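Local coordinates for protein isoaspartyl dipeptidase (Fervidobacterium islandicum, PDB 7CF6) that probably hydrolyses beta-aspartyl (isoaspartyl) dipeptides such as beta-Asp-Leu, using zinc ions bound within an amidohydrolase-type barrel, at residues D63-I68 / V98-T103; G159-S164 / G194-H199. All coordinates share one frame; numbering follows the deposited sequence.

In the fold
Both contacts are buried pairings of parallel strands in one sheet, the barrel of the amidohydrolase fold, with centres 11 Å apart. Each joins the two strands of a beta-alpha-beta unit, contact 1 across helix 86-91 and contact 2 across helix 173-190. Contact 1, nearer the centre of the chain, brings two histidines to one zinc ion, with a cysteine sulfur over a face of each ring. Contact 2 brings a carboxylate that reaches both zinc ions and a histidine for the second. They meet at the metal site, where His67 and Glu160 share a zinc ion, and both touch the bound dipeptide. Apolar packing is the heavier share in contact 2, on the face carrying Phe198.

Contact 1 of 2, residues D63-I68 / V98-T103. With ZN (zinc ion), chain R; FWO ((2S)-2-[[(3S)-3-azanyl-4-oxidanyl-4-oxidanylidene-butanoyl]amino]-4-methyl-pentanoic acid), chain P.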
loop_
_atom_site.group_PDB
_atom_site.type_symbol
_atom_site.label_atom_id
_atom_site.label_comp_id
_atom_site.label_asym_id
_atom_site.label_seq_id
_atom_site.Cartn_x
_atom_site.Cartn_y
_atom_site.Cartn_z
ATOM N N ASP B 63 -6.113 16.604 36.071
ATOM C CA ASP B 63 -5.761 15.159 36.152
ATOM C C ASP B 63 -5.110 14.776 34.831
ATOM O O ASP B 63 -5.813 14.723 33.827
ATOM C CB ASP B 63 -7.012 14.333 36.407
ATOM C CG ASP B 63 -6.757 12.929 36.913
ATOM O OD1 ASP B 63 -5.615 12.461 36.813
ATOM O OD2 ASP B 63 -7.707 12.319 37.413
ATOM N N PRO B 64 -3.764 14.604 34.770
ATOM C CA PRO B 64 -3.041 14.449 33.504
ATOM C C PRO B 64 -2.923 13.036 32.903
ATOM O O PRO B 64 -2.193 12.838 31.946
ATOM C CB PRO B 64 -1.628 14.953 33.844
ATOM C CG PRO B 64 -1.685 15.432 35.274
ATOM C CD PRO B 64 -2.839 14.694 35.902
ATOM N N HIS B 65 -3.650 12.060 33.430
ATOM C CA HIS B 65 -3.446 10.637 33.049
ATOM C C HIS B 65 -4.720 9.856 33.373
ATOM O O HIS B 65 -4.832 9.409 34.530
ATOM C CB HIS B 65 -2.186 10.080 33.757
ATOM C CG HIS B 65 -1.620 8.849 33.138
ATOM N ND1 HIS B 65 -0.395 8.845 32.495
ATOM C CD2 HIS B 65 -2.123 7.600 33.036
ATOM C CE1 HIS B 65 -0.164 7.637 32.025
ATOM N NE2 HIS B 65 -1.217 6.856 32.337
ATOM N N VAL B 66 -5.629 9.732 32.395
ATOM C CA VAL B 66 -6.972 9.091 32.537
ATOM C C VAL B 66 -7.301 8.285 31.270
ATOM O O VAL B 66 -7.102 8.794 30.145
ATOM C CB VAL B 66 -8.045 10.143 32.853
ATOM C CG1 VAL B 66 -9.375 9.520 33.246
ATOM C CG2 VAL B 66 -7.577 11.081 33.947
ATOM N N HIS B 67 -7.772 7.049 31.462
ATOM C CA HIS B 67 -8.271 6.138 30.398
ATOM C C HIS B 67 -9.758 6.409 30.163
ATOM O O HIS B 67 -10.581 5.578 30.540
ATOM C CB HIS B 67 -7.969 4.692 30.792
ATOM C CG HIS B 67 -6.504 4.443 30.794
ATOM N ND1 HIS B 67 -5.830 4.054 29.646
ATOM C CD2 HIS B 67 -5.581 4.612 31.762
ATOM C CE1 HIS B 67 -4.552 3.962 29.916
ATOM N NE2 HIS B 67 -4.372 4.314 31.212
ATOM N N ILE B 68 -10.079 7.561 29.574
ATOM C CA ILE B 68 -11.476 8.091 29.515
ATOM C C ILE B 68 -12.374 7.121 28.726
ATOM O O ILE B 68 -13.594 7.137 28.942
ATOM C CB ILE B 68 -11.487 9.519 28.929
ATOM C CG1 ILE B 68 -10.848 9.592 27.534
ATOM C CG2 ILE B 68 -10.831 10.478 29.906
ATOM C CD1 ILE B 68 -11.119 10.887 26.789
ATOM N N VAL B 98 -6.587 14.730 30.767
ATOM C CA VAL B 98 -5.841 14.355 29.534
ATOM C C VAL B 98 -5.955 12.835 29.403
ATOM O O VAL B 98 -5.433 12.143 30.326
ATOM C CB VAL B 98 -4.368 14.802 29.635
ATOM C CG1 VAL B 98 -3.668 14.795 28.284
ATOM C CG2 VAL B 98 -4.242 16.168 30.303
ATOM N N GLY B 99 -6.591 12.334 28.331
ATOM C CA GLY B 99 -6.850 10.887 28.146
ATOM C C GLY B 99 -5.766 10.202 27.332
ATOM O O GLY B 99 -5.250 10.863 26.423
ATOM N N CYS B 100 -5.427 8.941 27.635
ATOM C CA CYS B 100 -4.392 8.131 26.916
ATOM C C CYS B 100 -4.898 6.693 26.679
ATOM O O CYS B 100 -5.843 6.259 27.364
ATOM C CB CYS B 100 -3.051 8.111 27.667
ATOM S SG CYS B 100 -3.172 7.684 29.428
ATOM N N LEU B 101 -4.268 5.968 25.752
ATOM C CA LEU B 101 -4.384 4.486 25.616
ATOM C C LEU B 101 -3.275 3.773 26.417
ATOM O O LEU B 101 -2.322 4.404 26.880
ATOM C CB LEU B 101 -4.341 4.096 24.134
ATOM C CG LEU B 101 -5.514 4.620 23.297
ATOM C CD1 LEU B 101 -5.623 3.889 21.972
ATOM C CD2 LEU B 101 -6.823 4.533 24.065
ATOM N N GLY B 102 -3.430 2.472 26.620
ATOM C CA GLY B 102 -2.507 1.668 27.432
ATOM C C GLY B 102 -2.127 0.362 26.746
ATOM O O GLY B 102 -1.720 0.380 25.569
ATOM N N THR B 103 -2.227 -0.748 27.477
ATOM C CA THR B 103 -1.751 -2.084 27.039
ATOM C C THR B 103 -2.450 -2.471 25.727
ATOM O O THR B 103 -1.703 -2.803 24.759
ATOM C CB THR B 103 -1.982 -3.091 28.162
ATOM O OG1 THR B 103 -1.392 -2.483 29.317
ATOM C CG2 THR B 103 -1.414 -4.451 27.837
HETATM ZN ZN ZN R . -2.336 4.469 32.656
HETATM C C10 FWO P . -0.275 -0.215 36.282
HETATM C C13 FWO P . -2.454 -0.452 32.994
HETATM C C15 FWO P . 1.044 -0.998 36.332
HETATM C C17 FWO P . -4.156 0.215 31.204
HETATM O O01 FWO P . 2.163 -0.368 36.453
HETATM O O02 FWO P . -1.617 1.438 34.164
HETATM O O03 FWO P . 1.007 -2.273 36.276
HETATM O O04 FWO P . -5.163 0.441 31.942
HETATM O O05 FWO P . -4.367 -0.195 30.015
HETATM N N06 FWO P . -1.057 -0.640 35.110
HETATM N N07 FWO P . -2.336 1.820 32.000
HETATM C C08 FWO P . -1.067 -0.519 37.567
HETATM C C09 FWO P . -0.241 -0.741 38.854
HETATM C C11 FWO P . -0.896 -1.785 39.774
HETATM C C12 FWO P . -0.106 0.614 39.568
HETATM C C14 FWO P . -1.681 0.244 34.121
HETATM C C16 FWO P . -2.693 0.416 31.735
#
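The His-X-His motif of the amidohydrolase barrel, His65 near the end of strand 55-66 and His67 just past it, lies here against the end of strand 94-99. The strands run parallel, tied by three backbone bonds: Val98 N to Asp63 O, Val66 N to Val98 O, and Cys100 N to Val66 O, the last 3.0 Å long. Beyond them the chemistry passes to the side chains. His67 NE2 binds the zinc ion at 2.5 Å and His65 NE2 reaches the same ion at a longer 2.7 Å, the metal lying at the edge of each ring, in its plane. Cys100 SG sits over one face of both imidazoles, 3.8 Å from the His65 centroid and 4.2 Å from that of His67; a small, polarisable sulfur suits a place over two ring faces. A chi1 of 50°, with SG between the backbone N and the carbonyl carbon, turns it there. Over the opposite face of His67 lies the dipeptide carboxylate, its O04 4.0 Å above the plane. The other oxygen, O05, takes a weak bond from Thr103 N at 3.4 Å. His65 ND1 lies next to the side-chain amide of Asn197. Away from the metal, Ile68 packs on Leu113 and Leu120 of helix 110-121 and Leu101 on Leu110 of the same helix, while Gly99 continues the sheet by backbone bonds to Phe128 and Tyr130 of strand 126-131.

Contact 2 of 2, residues G159-S164 / G194-H199; sequences GEIAIS and GIVNFH. With ZN (zinc ion), chain Q; ZN (zinc ion), chain R; FWO ((2S)-2-[[(3S)-3-azanyl-4-oxidanyl-4-oxidanylidene-butanoyl]amino]-4-methyl-pentanoic acid), chain P.
Glu160 and His199 share a zinc ion at the mouth of the barrel, Glu160 OE1 at 2.3 Å and His199 ND1 at 1.9 Å from it. The other oxygen, Glu160 OE2, reaches the second zinc ion at 2.6 Å, so the carboxylate bridges the binuclear site, a task its two oxygens suit. OE2 also accepts a bond from the dipeptide amino group, N07, at 2.9 Å, which holds the amino end of the dipeptide at the metals. Carboxylate and imidazole planes stand 88° apart. With chi1 at 169°, the His199 ring extends anti to its backbone nitrogen toward the metal, and NE2 is hydrogen-bonded to Asp165, which should help fix the ring's rotation. The two residues sit on neighbouring parallel strands of a beta-alpha-beta unit, closed by helix 173-190. The strands are joined by backbone hydrogen bonds from Ile161 N to Asn197 O, His199 N to Ile161 O, at 2.8 Å, and Ile163 N to His199 O. While Ala162 and His199 face the metal side, Ile161 and Phe198 lie on the other face, toward the outer helices. There branched and aromatic residues fill the layer between sheet and helix: Val196 packs on Val180 and Ile183 of helix 173-190, and Phe198 on Leu210 of helix 208-216. Within this layer Val196 CG1 lies over one face of the Phe198 ring, toward its rim, and Ile163 CD1 meets Phe198 CD1 at 3.7 Å.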
loop_
_atom_site.group_PDB
_atom_site.type_symbol
_atom_site.label_atom_id
_atom_site.label_comp_id
_atom_site.label_asym_id
_atom_site.label_seq_id
_atom_site.Cartn_x
_atom_site.Cartn_y
_atom_site.Cartn_z
ATOM N N GLY B 159 1.739 8.737 23.897
ATOM C CA GLY B 159 1.890 7.892 25.086
ATOM C C GLY B 159 0.726 6.927 25.278
ATOM O O GLY B 159 -0.137 6.806 24.422
ATOM N N GLU B 160 0.736 6.208 26.404
ATOM C CA GLU B 160 1.892 6.140 27.289
ATOM C C GLU B 160 2.835 5.064 26.728
ATOM O O GLU B 160 2.365 3.921 26.604
ATOM C CB GLU B 160 1.452 5.878 28.729
ATOM C CG GLU B 160 0.382 4.813 28.856
ATOM C CD GLU B 160 0.011 4.389 30.264
ATOM O OE1 GLU B 160 0.858 4.524 31.179
ATOM O OE2 GLU B 160 -1.124 3.891 30.435
ATOM N N ILE B 161 4.063 5.437 26.323
ATOM C CA ILE B 161 5.079 4.502 25.750
ATOM C C ILE B 161 5.593 3.601 26.872
ATOM O O ILE B 161 6.000 4.129 27.930
ATOM C CB ILE B 161 6.235 5.252 25.070
ATOM C CG1 ILE B 161 5.736 6.125 23.913
ATOM C CG2 ILE B 161 7.320 4.280 24.628
ATOM C CD1 ILE B 161 4.788 5.436 22.934
ATOM N N ALA B 162 5.557 2.289 26.649
ATOM C CA ALA B 162 5.927 1.266 27.650
ATOM C C ALA B 162 7.438 0.982 27.574
ATOM O O ALA B 162 7.949 0.507 26.493
ATOM C CB ALA B 162 5.100 0.031 27.422
ATOM N N ILE B 163 8.140 1.288 28.667
ATOM C CA ILE B 163 9.590 0.998 28.820
ATOM C C ILE B 163 9.796 0.335 30.178
ATOM O O ILE B 163 9.108 0.734 31.129
ATOM C CB ILE B 163 10.418 2.281 28.679
ATOM C CG1 ILE B 163 10.099 3.265 29.804
ATOM C CG2 ILE B 163 10.217 2.888 27.305
ATOM C CD1 ILE B 163 11.064 4.418 29.895
ATOM N N SER B 164 10.727 -0.612 30.266
ATOM C CA SER B 164 11.038 -1.345 31.518
ATOM C C SER B 164 9.766 -2.039 32.013
ATOM O O SER B 164 9.430 -1.889 33.228
ATOM C CB SER B 164 11.614 -0.435 32.597
ATOM O OG SER B 164 12.910 0.005 32.248
ATOM N N GLY B 194 4.049 19.109 23.124
ATOM C CA GLY B 194 4.751 17.996 22.455
ATOM C C GLY B 194 5.275 16.969 23.449
ATOM O O GLY B 194 6.373 16.467 23.222
ATOM N N ILE B 195 4.492 16.599 24.470
ATOM C CA ILE B 195 4.930 15.691 25.567
ATOM C C ILE B 195 5.000 14.242 25.096
ATOM O O ILE B 195 4.131 13.831 24.327
ATOM C CB ILE B 195 3.990 15.814 26.769
ATOM C CG1 ILE B 195 3.911 17.261 27.273
ATOM C CG2 ILE B 195 4.397 14.835 27.864
ATOM C CD1 ILE B 195 5.261 17.972 27.403
ATOM N N VAL B 196 5.985 13.497 25.608
ATOM C CA VAL B 196 6.059 12.003 25.541
ATOM C C VAL B 196 5.811 11.438 26.942
ATOM O O VAL B 196 6.695 11.521 27.794
ATOM C CB VAL B 196 7.405 11.514 24.978
ATOM C CG1 VAL B 196 7.494 9.990 24.954
ATOM C CG2 VAL B 196 7.648 12.089 23.599
ATOM N N ASN B 197 4.638 10.887 27.177
ATOM C CA ASN B 197 4.307 10.286 28.483
ATOM C C ASN B 197 4.978 8.924 28.467
ATOM O O ASN B 197 4.835 8.226 27.472
ATOM C CB ASN B 197 2.795 10.245 28.694
ATOM C CG ASN B 197 2.398 9.926 30.113
ATOM O OD1 ASN B 197 3.184 9.333 30.841
ATOM N ND2 ASN B 197 1.187 10.305 30.503
ATOM N N PHE B 198 5.770 8.611 29.479
ATOM C CA PHE B 198 6.452 7.301 29.616
ATOM C C PHE B 198 5.718 6.535 30.714
ATOM O O PHE B 198 5.585 7.066 31.849
ATOM C CB PHE B 198 7.948 7.475 29.912
ATOM C CG PHE B 198 8.797 7.879 28.731
ATOM C CD1 PHE B 198 9.252 6.937 27.827
ATOM C CD2 PHE B 198 9.147 9.208 28.518
ATOM C CE1 PHE B 198 10.032 7.310 26.740
ATOM C CE2 PHE B 198 9.931 9.583 27.434
ATOM C CZ PHE B 198 10.368 8.632 26.540
ATOM N N HIS B 199 5.203 5.355 30.355
ATOM C CA HIS B 199 4.774 4.293 31.301
ATOM C C HIS B 199 5.970 3.420 31.637
ATOM O O HIS B 199 6.431 2.707 30.744
ATOM C CB HIS B 199 3.711 3.380 30.716
ATOM C CG HIS B 199 3.495 2.173 31.560
ATOM N ND1 HIS B 199 2.707 2.200 32.687
ATOM C CD2 HIS B 199 3.969 0.915 31.452
ATOM C CE1 HIS B 199 2.688 1.000 33.227
ATOM N NE2 HIS B 199 3.452 0.192 32.491
HETATM ZN ZN ZN Q . 0.902 2.899 32.805
HETATM ZN ZN ZN R . -2.336 4.469 32.656
HETATM C C10 FWO P . -0.275 -0.215 36.282
HETATM C C13 FWO P . -2.454 -0.452 32.994
HETATM C C15 FWO P . 1.044 -0.998 36.332
HETATM C C17 FWO P . -4.156 0.215 31.204
HETATM O O01 FWO P . 2.163 -0.368 36.453
HETATM O O02 FWO P . -1.617 1.438 34.164
HETATM O O03 FWO P . 1.007 -2.273 36.276
HETATM O O04 FWO P . -5.163 0.441 31.942
HETATM O O05 FWO P . -4.367 -0.195 30.015
HETATM N N06 FWO P . -1.057 -0.640 35.110
HETATM N N07 FWO P . -2.336 1.820 32.000
HETATM C C08 FWO P . -1.067 -0.519 37.567
HETATM C C09 FWO P . -0.241 -0.741 38.854
HETATM C C11 FWO P . -0.896 -1.785 39.774
HETATM C C12 FWO P . -0.106 0.614 39.568
HETATM C C14 FWO P . -1.681 0.244 34.121
HETATM C C16 FWO P . -2.693 0.416 31.735
#